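Putative Xylose isomerase (Rhodospirillum rubrum, PDB 3QXB) probably acts as a metal-dependent sugar isomerase of the xylose isomerase-like TIM-barrel family and binds iron and manganese ions. Local coordinates at residues A[57-60]-A[61-65]; A[153-156]-A[157-161]; A[229-232]-A[233-237]. All blocks are in the same frame, centred on the assembly; numbering follows the deposited sequence.

Contact 1: residues A[57-60]-A[61-65]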
ATOM      1  N   ASP A  57       5.584  -6.663   2.763  1.00 17.08           N
ATOM      2  CA  ASP A  57       5.342  -6.289   1.369  1.00 17.70           C
ATOM      3  C   ASP A  57       6.037  -7.201   0.329  1.00 18.73           C
ATOM      4  O   ASP A  57       5.803  -7.048  -0.853  1.00 18.01           O
ATOM      5  CB  ASP A  57       5.708  -4.805   1.117  1.00 17.64           C
ATOM      6  CG  ASP A  57       4.634  -3.816   1.611  1.00 20.13           C
ATOM      7  OD1 ASP A  57       3.525  -4.216   2.067  1.00 19.24           O
ATOM      8  OD2 ASP A  57       4.887  -2.591   1.566  1.00 21.91           O
ATOM      9  N   LEU A  58       6.894  -8.127   0.747  1.00 18.62           N
ATOM     10  CA  LEU A  58       7.500  -9.086  -0.187  1.00 19.15           C
ATOM     11  C   LEU A  58       6.728 -10.397  -0.171  1.00 18.68           C
ATOM     12  O   LEU A  58       6.558 -10.996  -1.216  1.00 19.99           O
ATOM     13  CB  LEU A  58       8.964  -9.363   0.151  1.00 18.54           C
ATOM     14  CG  LEU A  58       9.987  -8.303  -0.250  1.00 20.75           C
ATOM     15  CD1 LEU A  58      11.369  -8.602   0.411  1.00 19.32           C
ATOM     16  CD2 LEU A  58      10.124  -8.282  -1.738  1.00 23.04           C
ATOM     17  N   THR A  59       6.214 -10.803   1.005  1.00 18.05           N
ATOM     18  CA  THR A  59       5.402 -11.989   1.138  1.00 18.15           C
ATOM     19  C   THR A  59       4.268 -11.710   2.153  1.00 18.78           C
ATOM     20  O   THR A  59       4.533 -11.537   3.353  1.00 18.29           O
ATOM     21  CB  THR A  59       6.263 -13.272   1.556  1.00 19.13           C
ATOM     22  OG1 THR A  59       6.858 -13.077   2.808  1.00 18.02           O
ATOM     23  CG2 THR A  59       7.355 -13.649   0.525  1.00 16.40           C
ATOM     24  N   ASP A  60       3.021 -11.688   1.647  1.00 17.35           N
ATOM     25  CA  ASP A  60       1.854 -11.289   2.415  1.00 17.98           C
ATOM     26  C   ASP A  60       1.560 -12.374   3.473  1.00 18.00           C
ATOM     27  O   ASP A  60       1.396 -13.540   3.140  1.00 17.46           O
ATOM     28  CB  ASP A  60       0.636 -11.147   1.475  1.00 18.01           C
ATOM     29  CG  ASP A  60      -0.552 -10.449   2.119  1.00 19.81           C
ATOM     30  OD1 ASP A  60      -0.610 -10.337   3.380  1.00 16.64           O
ATOM     31  OD2 ASP A  60      -1.483 -10.064   1.347  1.00 22.35           O
ATOM     32  N   PRO A  61       1.496 -11.987   4.758  1.00 18.82           N
ATOM     33  CA  PRO A  61       1.101 -12.899   5.845  1.00 17.91           C
ATOM     34  C   PRO A  61      -0.217 -13.630   5.549  1.00 17.23           C
ATOM     35  O   PRO A  61      -0.389 -14.779   5.910  1.00 18.51           O
ATOM     36  CB  PRO A  61       0.951 -11.946   7.051  1.00 18.22           C
ATOM     37  CG  PRO A  61       1.967 -10.871   6.817  1.00 17.96           C
ATOM     38  CD  PRO A  61       1.895 -10.670   5.275  1.00 17.93           C
ATOM     39  N   TRP A  62      -1.136 -12.964   4.890  1.00 17.43           N
ATOM     40  CA  TRP A  62      -2.423 -13.570   4.472  1.00 17.45           C
ATOM     41  C   TRP A  62      -2.326 -14.704   3.432  1.00 18.02           C
ATOM     42  O   TRP A  62      -3.245 -15.510   3.295  1.00 20.21           O
ATOM     43  CB  TRP A  62      -3.375 -12.498   3.972  1.00 17.52           C
ATOM     44  CG  TRP A  62      -3.908 -11.617   5.033  1.00 17.35           C
ATOM     45  CD1 TRP A  62      -3.655 -10.308   5.189  1.00 17.93           C
ATOM     46  CD2 TRP A  62      -4.827 -11.976   6.056  1.00 16.33           C
ATOM     47  NE1 TRP A  62      -4.330  -9.815   6.272  1.00 18.41           N
ATOM     48  CE2 TRP A  62      -5.035 -10.831   6.845  1.00 19.70           C
ATOM     49  CE3 TRP A  62      -5.432 -13.179   6.436  1.00 19.15           C
ATOM     50  CZ2 TRP A  62      -5.881 -10.829   7.948  1.00 18.94           C
ATOM     51  CZ3 TRP A  62      -6.249 -13.182   7.541  1.00 17.76           C
ATOM     52  CH2 TRP A  62      -6.486 -12.028   8.263  1.00 16.52           C
ATOM     53  N   TRP A  63      -1.251 -14.771   2.675  1.00 18.79           N
ATOM     54  CA  TRP A  63      -1.112 -15.846   1.668  1.00 19.65           C
ATOM     55  C   TRP A  63      -1.212 -17.235   2.316  1.00 19.84           C
ATOM     56  O   TRP A  63      -0.825 -17.385   3.461  1.00 19.50           O
ATOM     57  CB  TRP A  63       0.216 -15.729   0.946  1.00 18.87           C
ATOM     58  CG  TRP A  63       0.334 -14.591  -0.008  1.00 20.70           C
ATOM     59  CD1 TRP A  63      -0.669 -13.746  -0.459  1.00 20.53           C
ATOM     60  CD2 TRP A  63       1.528 -14.175  -0.663  1.00 16.89           C
ATOM     61  NE1 TRP A  63      -0.138 -12.824  -1.329  1.00 17.16           N
ATOM     62  CE2 TRP A  63       1.197 -13.088  -1.491  1.00 19.68           C
ATOM     63  CE3 TRP A  63       2.849 -14.640  -0.653  1.00 17.35           C
ATOM     64  CZ2 TRP A  63       2.152 -12.451  -2.296  1.00 18.11           C
ATOM     65  CZ3 TRP A  63       3.781 -14.017  -1.454  1.00 18.98           C
ATOM     66  CH2 TRP A  63       3.447 -12.901  -2.219  1.00 20.31           C
ATOM     67  N   PRO A  64      -1.696 -18.250   1.590  1.00 21.63           N
ATOM     68  CA  PRO A  64      -1.728 -19.591   2.160  1.00 22.31           C
ATOM     69  C   PRO A  64      -0.349 -20.014   2.629  1.00 22.39           C
ATOM     70  O   PRO A  64       0.669 -19.683   1.988  1.00 20.54           O
ATOM     71  CB  PRO A  64      -2.262 -20.475   1.020  1.00 23.35           C
ATOM     72  CG  PRO A  64      -2.979 -19.561   0.141  1.00 24.82           C
ATOM     73  CD  PRO A  64      -2.391 -18.191   0.290  1.00 22.87           C
ATOM     74  N   ASP A  65      -0.343 -20.656   3.791  1.00 22.70           N
ATOM     75  CA  ASP A  65       0.865 -20.941   4.543  1.00 24.55           C
ATOM     76  C   ASP A  65       1.945 -21.604   3.698  1.00 23.60           C
ATOM     77  O   ASP A  65       3.105 -21.234   3.778  1.00 24.29           O
ATOM     78  CB  ASP A  65       0.562 -21.905   5.709  1.00 26.68           C
ATOM     79  CG  ASP A  65      -0.344 -21.304   6.748  1.00 32.50           C
ATOM     80  OD1 ASP A  65      -1.033 -20.307   6.433  1.00 42.90           O
ATOM     81  OD2 ASP A  65      -0.403 -21.834   7.871  1.00 41.30           O
TER
HETATM   82  O   HOH W   1      -1.396 -10.244  -1.395  1.00 25.72           O
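The backbone N of Trp63 donates to Asp60 O at 3.0 Å. This bond closes a type I beta turn from Asp60 to Trp63. The side chain of Asp60 adds a second bond to the same turn: Trp62 N donates to Asp60 OD1 at 3.1 Å and reaches the carboxylate from above its plane. A side-chain oxygen bound to the N-H two residues on is an Asx turn. CG of Asp60 is anti to its own N (chi1 -168°), which swings the carboxylate over the next peptides. OD1 also lies near the edge of the Trp62 ring, 3.5 Å from Trp62 CD1, with the carboxylate and ring planes 84° apart. Asp60 OD2 accepts a hydrogen bond from a water at 2.7 Å, and that water accepts one from Trp63 NE1 at 2.9 Å. Both carboxylate oxygens are therefore used within the turn.

The Trp63 indole folds back over the chain before it. Asp60 CB sits over the face of its five-membered ring, 3.4 Å from the centroid, in a CH-pi contact. The backbone N of Asp60 lies above the same ring system. Further out, Trp63 CZ3 comes within 3.7 Å of Thr59 CA. The hydroxyl of Thr59 is held by Tyr54. Arg118, on helix 106-125, binds the carbonyls of Pro61 and Trp63. Trp62 of this chain meets Trp63 of the second subunit edge-to-face, and the reverse pair forms as well. Pro64 then stands at the N-cap of the next helix. The whole is a beta turn joined to an Asx turn, set in the loop that leads from strand 51-55 to helix 65-81 of the TIM barrel and placed at the dimer interface.

Contact 2: residues A[153-156]-A[157-161]; sequences YAIA and RDMWI
Arg157 crosses the ring of Tyr153, one turn earlier on helix 146-170, an outer helix of the TIM barrel that follows strand 130-133. Four backbone bonds of the alpha-helical i to i+4 pattern join the segments. The shortest runs from Arg157 N to Tyr153 O at 2.8 Å, and the others start at Asp158, Met159 and Trp160.

The side chains of Tyr153 and Arg157 meet by van der Waals contact. The Tyr153 ring lies beside its own carbonyl carbon (chi1 173°), which brings it across the arginine side chain. Arg157 CB lies over one face of the ring, toward its rim. In the conformer described, the chain bends at chi3 and places NH1 3.3 Å from Tyr153 CE2. The ring and guanidinium planes are 68° apart, so the two do not stack flat. Tyr153 OH hydrogen-bonds to Asp199 OD2, and Arg157 NH1 forms a salt bridge with the same oxygen. A second conformer of Arg157 is deposited, and this placing of the guanidinium is less certain.

The apolar contact lies elsewhere on the helix. Ile155 and Met159, a selenomethionine, run side by side in the same direction, with Ile155 CG2 3.8 Å from Met159 CE. Both touch helix 106-125.

Trp160 turns its edge to Ala156. The carbonyl oxygen Ala156 O accepts from Trp160 N at 3.1 Å and also lies in the indole plane, 3.4 Å from Trp160 CD1.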
ATOM      1  N   TYR A 153      -9.036   0.428  22.543  1.00 22.27           N
ATOM      2  CA  TYR A 153      -7.691   0.240  23.010  1.00 22.19           C
ATOM      3  C   TYR A 153      -7.586  -0.887  24.053  1.00 21.36           C
ATOM      4  O   TYR A 153      -6.637  -1.671  24.016  1.00 20.67           O
ATOM      5  CB  TYR A 153      -7.130   1.558  23.570  1.00 23.19           C
ATOM      6  CG  TYR A 153      -5.800   1.355  24.217  1.00 24.42           C
ATOM      7  CD1 TYR A 153      -4.711   0.917  23.478  1.00 25.80           C
ATOM      8  CD2 TYR A 153      -5.643   1.536  25.556  1.00 26.32           C
ATOM      9  CE1 TYR A 153      -3.480   0.682  24.082  1.00 25.99           C
ATOM     10  CE2 TYR A 153      -4.424   1.300  26.178  1.00 27.82           C
ATOM     11  CZ  TYR A 153      -3.350   0.870  25.434  1.00 27.72           C
ATOM     12  OH  TYR A 153      -2.165   0.677  26.087  1.00 31.04           O
ATOM     13  N   ALA A 154      -8.558  -1.017  24.966  1.00 21.79           N
ATOM     14  CA  ALA A 154      -8.422  -2.033  25.997  1.00 21.07           C
ATOM     15  C   ALA A 154      -8.447  -3.440  25.350  1.00 21.16           C
ATOM     16  O   ALA A 154      -7.724  -4.353  25.753  1.00 19.50           O
ATOM     17  CB  ALA A 154      -9.524  -1.895  27.067  1.00 21.50           C
ATOM     18  N   ILE A 155      -9.248  -3.570  24.303  1.00 21.09           N
ATOM     19  CA  ILE A 155      -9.310  -4.813  23.556  1.00 21.40           C
ATOM     20  C   ILE A 155      -7.996  -5.029  22.817  1.00 20.66           C
ATOM     21  O   ILE A 155      -7.463  -6.132  22.813  1.00 21.17           O
ATOM     22  CB  ILE A 155     -10.514  -4.809  22.628  1.00 21.06           C
ATOM     23  CG1 ILE A 155     -11.790  -4.946  23.482  1.00 24.59           C
ATOM     24  CG2 ILE A 155     -10.383  -5.925  21.540  1.00 20.83           C
ATOM     25  CD1 ILE A 155     -13.053  -4.368  22.844  1.00 27.41           C
ATOM     26  N   ALA A 156      -7.479  -3.977  22.187  1.00 21.47           N
ATOM     27  CA  ALA A 156      -6.272  -4.080  21.405  1.00 21.13           C
ATOM     28  C   ALA A 156      -5.132  -4.552  22.289  1.00 20.61           C
ATOM     29  O   ALA A 156      -4.393  -5.432  21.913  1.00 19.58           O
ATOM     30  CB  ALA A 156      -5.934  -2.770  20.757  1.00 20.62           C
ATOM     31  N   ARG A 157      -4.983  -3.922  23.457  0.50 21.58           N
ATOM     32  CA  ARG A 157      -3.925  -4.256  24.427  0.50 22.13           C
ATOM     33  C   ARG A 157      -4.001  -5.727  24.862  0.50 21.69           C
ATOM     34  O   ARG A 157      -2.990  -6.425  24.889  0.50 21.82           O
ATOM     35  CB  ARG A 157      -3.992  -3.292  25.641  0.50 22.98           C
ATOM     36  CG  ARG A 157      -3.677  -3.899  27.015  0.50 24.33           C
ATOM     37  CD  ARG A 157      -3.734  -2.831  28.122  0.50 26.18           C
ATOM     38  NE  ARG A 157      -5.098  -2.476  28.534  0.50 26.71           N
ATOM     39  CZ  ARG A 157      -5.465  -1.288  28.999  0.50 23.99           C
ATOM     40  NH1 ARG A 157      -4.583  -0.320  29.103  0.50 24.88           N
ATOM     41  NH2 ARG A 157      -6.730  -1.053  29.331  0.50 26.89           N
ATOM     42  N   ASP A 158      -5.204  -6.204  25.159  1.00 21.72           N
ATOM     43  CA  ASP A 158      -5.396  -7.592  25.520  1.00 21.55           C
ATOM     44  C   ASP A 158      -5.008  -8.487  24.333  1.00 20.06           C
ATOM     45  O   ASP A 158      -4.404  -9.514  24.520  1.00 21.27           O
ATOM     46  CB  ASP A 158      -6.838  -7.876  25.969  1.00 21.53           C
ATOM     47  CG  ASP A 158      -7.167  -7.262  27.330  1.00 25.52           C
ATOM     48  OD1 ASP A 158      -6.217  -6.894  28.090  1.00 24.36           O
ATOM     49  OD2 ASP A 158      -8.382  -7.133  27.630  1.00 26.46           O
HETATM   50  N   MSE A 159      -5.312  -8.070  23.119  1.00 19.87           N
HETATM   51  CA  MSE A 159      -4.892  -8.842  21.942  1.00 19.22           C
HETATM   52  C   MSE A 159      -3.374  -8.999  21.855  1.00 20.02           C
HETATM   53  O   MSE A 159      -2.882 -10.076  21.501  1.00 19.67           O
HETATM   54  CB  MSE A 159      -5.410  -8.216  20.677  1.00 18.96           C
HETATM   55  CG  MSE A 159      -6.902  -8.450  20.487  1.00 18.24           C
HETATM   56 SE   MSE A 159      -7.574  -7.728  18.878  0.75 12.10          SE
HETATM   57  CE  MSE A 159      -9.286  -8.441  18.984  1.00 18.28           C
ATOM     58  N   TRP A 160      -2.631  -7.916  22.119  1.00 19.65           N
ATOM     59  CA  TRP A 160      -1.187  -7.954  21.955  1.00 19.84           C
ATOM     60  C   TRP A 160      -0.557  -8.831  23.017  1.00 19.37           C
ATOM     61  O   TRP A 160       0.476  -9.449  22.776  1.00 19.78           O
ATOM     62  CB  TRP A 160      -0.550  -6.552  21.949  1.00 20.88           C
ATOM     63  CG  TRP A 160      -0.569  -5.942  20.554  1.00 20.95           C
ATOM     64  CD1 TRP A 160      -1.650  -5.507  19.877  1.00 21.10           C
ATOM     65  CD2 TRP A 160       0.550  -5.752  19.686  1.00 22.15           C
ATOM     66  NE1 TRP A 160      -1.290  -5.050  18.632  1.00 21.64           N
ATOM     67  CE2 TRP A 160       0.055  -5.205  18.480  1.00 20.72           C
ATOM     68  CE3 TRP A 160       1.916  -6.016  19.789  1.00 21.66           C
ATOM     69  CZ2 TRP A 160       0.886  -4.867  17.421  1.00 21.28           C
ATOM     70  CZ3 TRP A 160       2.732  -5.699  18.731  1.00 21.98           C
ATOM     71  CH2 TRP A 160       2.212  -5.136  17.556  1.00 21.98           C
ATOM     72  N   ILE A 161      -1.173  -8.874  24.190  1.00 19.15           N
ATOM     73  CA  ILE A 161      -0.747  -9.789  25.232  1.00 20.02           C
ATOM     74  C   ILE A 161      -0.828 -11.227  24.781  1.00 19.35           C
ATOM     75  O   ILE A 161       0.140 -11.967  24.907  1.00 18.94           O
ATOM     76  CB  ILE A 161      -1.540  -9.540  26.551  1.00 20.34           C
ATOM     77  CG1 ILE A 161      -1.122  -8.165  27.096  1.00 19.68           C
ATOM     78  CG2 ILE A 161      -1.352 -10.691  27.527  1.00 20.60           C
ATOM     79  CD1 ILE A 161      -2.060  -7.613  28.160  1.00 22.75           C
TER

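Contact 3: residues A[229-232]-A[233-237]; sequences MDHW and MDLCQ
Asp234 folds its side chain back on Asp230, one turn earlier in the helix. Its CB is 3.5 Å from Asp230 O. The next atom, CG, is closer, 3.1 Å from the same oxygen. CG lies beside the backbone N of Asp234 (chi1 -67°), and this turns the carboxylate toward the preceding turn. Asp230 O already accepts from Asp234 N. The carboxylate oxygens are acceptors too and cannot bond to it; OD2 passes 3.2 Å from Asp230 O, a contact that is probably somewhat unfavourable. OD1 lies about as near to the same oxygen as OD2. The tip finds a partner in water: a water donates to Asp234 OD2 at 2.7 Å. The same water sits in the plane of the His231 ring, at its edge, 3.1 Å from His231 ND1. It bridges two residues three apart. The carboxylate of Asp230 itself leads away from this group and is held by Lys275 and Tyr276.

These residues lie on helix 229-236, a short helix in the connection between the parallel strands 208-213 and 240-245 of the TIM barrel.

His231 has a second neighbour. A chi1 of 173° swings its ring forward along the helix, and the far side meets the next turn. There Leu235 CD1 touches His231 CE1 at 3.6 Å, from an oblique direction. On the buried side, Trp232 packs on Ala190 and Ala193 of helix 190-200. Cys236 SG comes obliquely to its indole, 4.2 Å from Trp232 CE3, in a sulfur-aromatic contact. Cys236 N donates to Trp232 O at 2.7 Å, with a bent N-H...O angle of 136°. Met229 and Met233, both selenomethionines, pack on Tyr243 of strand 240-245.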
HETATM    1  N   MSE A 229      13.953  14.109  18.573  1.00 38.69           N
HETATM    2  CA  MSE A 229      14.229  12.786  19.087  1.00 37.98           C
HETATM    3  C   MSE A 229      14.633  12.798  20.536  1.00 38.01           C
HETATM    4  O   MSE A 229      14.412  11.804  21.192  1.00 37.10           O
HETATM    5  CB  MSE A 229      15.238  12.051  18.213  1.00 37.19           C
HETATM    6  CG  MSE A 229      14.671  11.655  16.851  1.00 36.20           C
HETATM    7 SE   MSE A 229      13.316  10.318  16.971  0.75 31.60          SE
HETATM    8  CE  MSE A 229      14.420   8.902  17.655  1.00 31.19           C
ATOM      9  N   ASP A 230      15.161  13.919  21.054  1.00 39.16           N
ATOM     10  CA  ASP A 230      15.514  13.986  22.485  1.00 39.98           C
ATOM     11  C   ASP A 230      14.267  13.835  23.354  1.00 39.13           C
ATOM     12  O   ASP A 230      14.339  13.271  24.443  1.00 38.28           O
ATOM     13  CB  ASP A 230      16.248  15.286  22.862  1.00 41.68           C
ATOM     14  CG  ASP A 230      17.639  15.376  22.261  1.00 42.99           C
ATOM     15  OD1 ASP A 230      18.428  14.400  22.335  1.00 44.64           O
ATOM     16  OD2 ASP A 230      17.954  16.447  21.720  1.00 46.05           O
ATOM     17  N   HIS A 231      13.136  14.351  22.872  1.00 38.22           N
ATOM     18  CA  HIS A 231      11.879  14.219  23.604  1.00 37.98           C
ATOM     19  C   HIS A 231      11.459  12.743  23.647  1.00 36.11           C
ATOM     20  O   HIS A 231      10.880  12.275  24.622  1.00 35.55           O
ATOM     21  CB  HIS A 231      10.795  15.087  22.945  1.00 38.51           C
ATOM     22  CG  HIS A 231       9.428  14.887  23.517  1.00 38.04           C
ATOM     23  ND1 HIS A 231       9.094  15.291  24.791  1.00 37.24           N
ATOM     24  CD2 HIS A 231       8.306  14.339  22.982  1.00 37.35           C
ATOM     25  CE1 HIS A 231       7.832  14.970  25.028  1.00 38.98           C
ATOM     26  NE2 HIS A 231       7.330  14.396  23.948  1.00 35.39           N
ATOM     27  N   TRP A 232      11.773  12.008  22.583  1.00 34.96           N
ATOM     28  CA  TRP A 232      11.445  10.579  22.519  1.00 33.03           C
ATOM     29  C   TRP A 232      12.330   9.817  23.515  1.00 33.34           C
ATOM     30  O   TRP A 232      11.827   8.978  24.276  1.00 33.25           O
ATOM     31  CB  TRP A 232      11.518  10.071  21.072  1.00 32.04           C
ATOM     32  CG  TRP A 232      10.233  10.359  20.377  1.00 29.07           C
ATOM     33  CD1 TRP A 232       9.852  11.533  19.820  1.00 30.29           C
ATOM     34  CD2 TRP A 232       9.114   9.466  20.245  1.00 30.32           C
ATOM     35  NE1 TRP A 232       8.567  11.431  19.338  1.00 33.11           N
ATOM     36  CE2 TRP A 232       8.098  10.167  19.586  1.00 28.20           C
ATOM     37  CE3 TRP A 232       8.880   8.143  20.640  1.00 28.74           C
ATOM     38  CZ2 TRP A 232       6.874   9.592  19.284  1.00 31.34           C
ATOM     39  CZ3 TRP A 232       7.652   7.564  20.351  1.00 29.84           C
ATOM     40  CH2 TRP A 232       6.663   8.291  19.681  1.00 28.78           C
HETATM   41  N   MSE A 233      13.616  10.135  23.572  1.00 32.79           N
HETATM   42  CA  MSE A 233      14.475   9.504  24.580  1.00 33.46           C
HETATM   43  C   MSE A 233      14.056   9.878  26.016  1.00 34.78           C
HETATM   44  O   MSE A 233      14.064   9.021  26.903  1.00 32.69           O
HETATM   45  CB  MSE A 233      15.949   9.836  24.348  1.00 32.99           C
HETATM   46  CG  MSE A 233      16.486   9.324  23.002  1.00 31.90           C
HETATM   47 SE   MSE A 233      16.092   7.478  22.626  0.75 29.84          SE
HETATM   48  CE  MSE A 233      17.862   6.711  22.815  1.00 31.66           C
ATOM     49  N   ASP A 234      13.675  11.135  26.243  1.00 36.76           N
ATOM     50  CA  ASP A 234      13.247  11.548  27.588  1.00 38.70           C
ATOM     51  C   ASP A 234      12.072  10.714  28.110  1.00 37.40           C
ATOM     52  O   ASP A 234      12.054  10.300  29.253  1.00 36.75           O
ATOM     53  CB  ASP A 234      12.876  13.031  27.631  1.00 41.22           C
ATOM     54  CG  ASP A 234      14.080  13.953  27.408  1.00 46.32           C
ATOM     55  OD1 ASP A 234      15.233  13.514  27.641  1.00 50.53           O
ATOM     56  OD2 ASP A 234      13.863  15.110  26.963  1.00 51.23           O
ATOM     57  N   LEU A 235      11.097  10.430  27.261  1.00 36.27           N
ATOM     58  CA  LEU A 235       9.908   9.729  27.714  1.00 35.36           C
ATOM     59  C   LEU A 235       9.967   8.199  27.472  1.00 35.19           C
ATOM     60  O   LEU A 235       9.298   7.432  28.169  1.00 34.91           O
ATOM     61  CB  LEU A 235       8.670  10.357  27.048  1.00 34.87           C
ATOM     62  CG  LEU A 235       8.335  11.815  27.399  1.00 35.94           C
ATOM     63  CD1 LEU A 235       6.924  12.084  26.904  1.00 37.24           C
ATOM     64  CD2 LEU A 235       8.504  12.188  28.923  1.00 37.91           C
ATOM     65  N   CYS A 236      10.749   7.758  26.484  1.00 35.27           N
ATOM     66  CA  CYS A 236      10.670   6.367  25.986  1.00 33.78           C
ATOM     67  C   CYS A 236      11.989   5.587  25.862  1.00 33.42           C
ATOM     68  O   CYS A 236      11.967   4.440  25.482  1.00 31.83           O
ATOM     69  CB  CYS A 236       9.972   6.356  24.629  1.00 32.92           C
ATOM     70  SG  CYS A 236       8.271   6.987  24.638  1.00 34.24           S
ATOM     71  N   GLN A 237      13.127   6.188  26.186  1.00 34.79           N
ATOM     72  CA  GLN A 237      14.412   5.543  25.914  1.00 35.58           C
ATOM     73  C   GLN A 237      14.530   4.039  26.266  1.00 34.75           C
ATOM     74  O   GLN A 237      14.959   3.270  25.408  1.00 35.31           O
ATOM     75  CB  GLN A 237      15.588   6.280  26.564  1.00 36.71           C
ATOM     76  CG  GLN A 237      16.909   5.541  26.251  1.00 38.32           C
ATOM     77  CD  GLN A 237      18.163   6.310  26.557  1.00 40.22           C
ATOM     78  OE1 GLN A 237      18.135   7.369  27.161  1.00 39.29           O
ATOM     79  NE2 GLN A 237      19.276   5.776  26.112  1.00 40.02           N
TER
HETATM   80  O   HOH W   2      11.347  16.138  26.790  1.00 38.44           O

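The contacts follow one another along the chain and all belong to one eight-stranded TIM barrel. Contact 1 lies in the loop after strand 51-55, contact 2 on helix 146-170 and contact 3 on helix 229-236. Centres of contacts 1 and 2 are about 24 Å apart, as are those of 2 and 3. The centres of contacts 1 and 3 are about 34 Å apart, on opposite sides of the chain's centre. Helix 106-125 packs on contacts 1 and 2, and helix 190-200 on contacts 2 and 3. The second subunit reaches contact 1 alone. Contacts 2 and 3 come near metal-binding residues: Trp160 is about 8 Å from Glu178, and Trp232 about 7 Å from His216, between side chains.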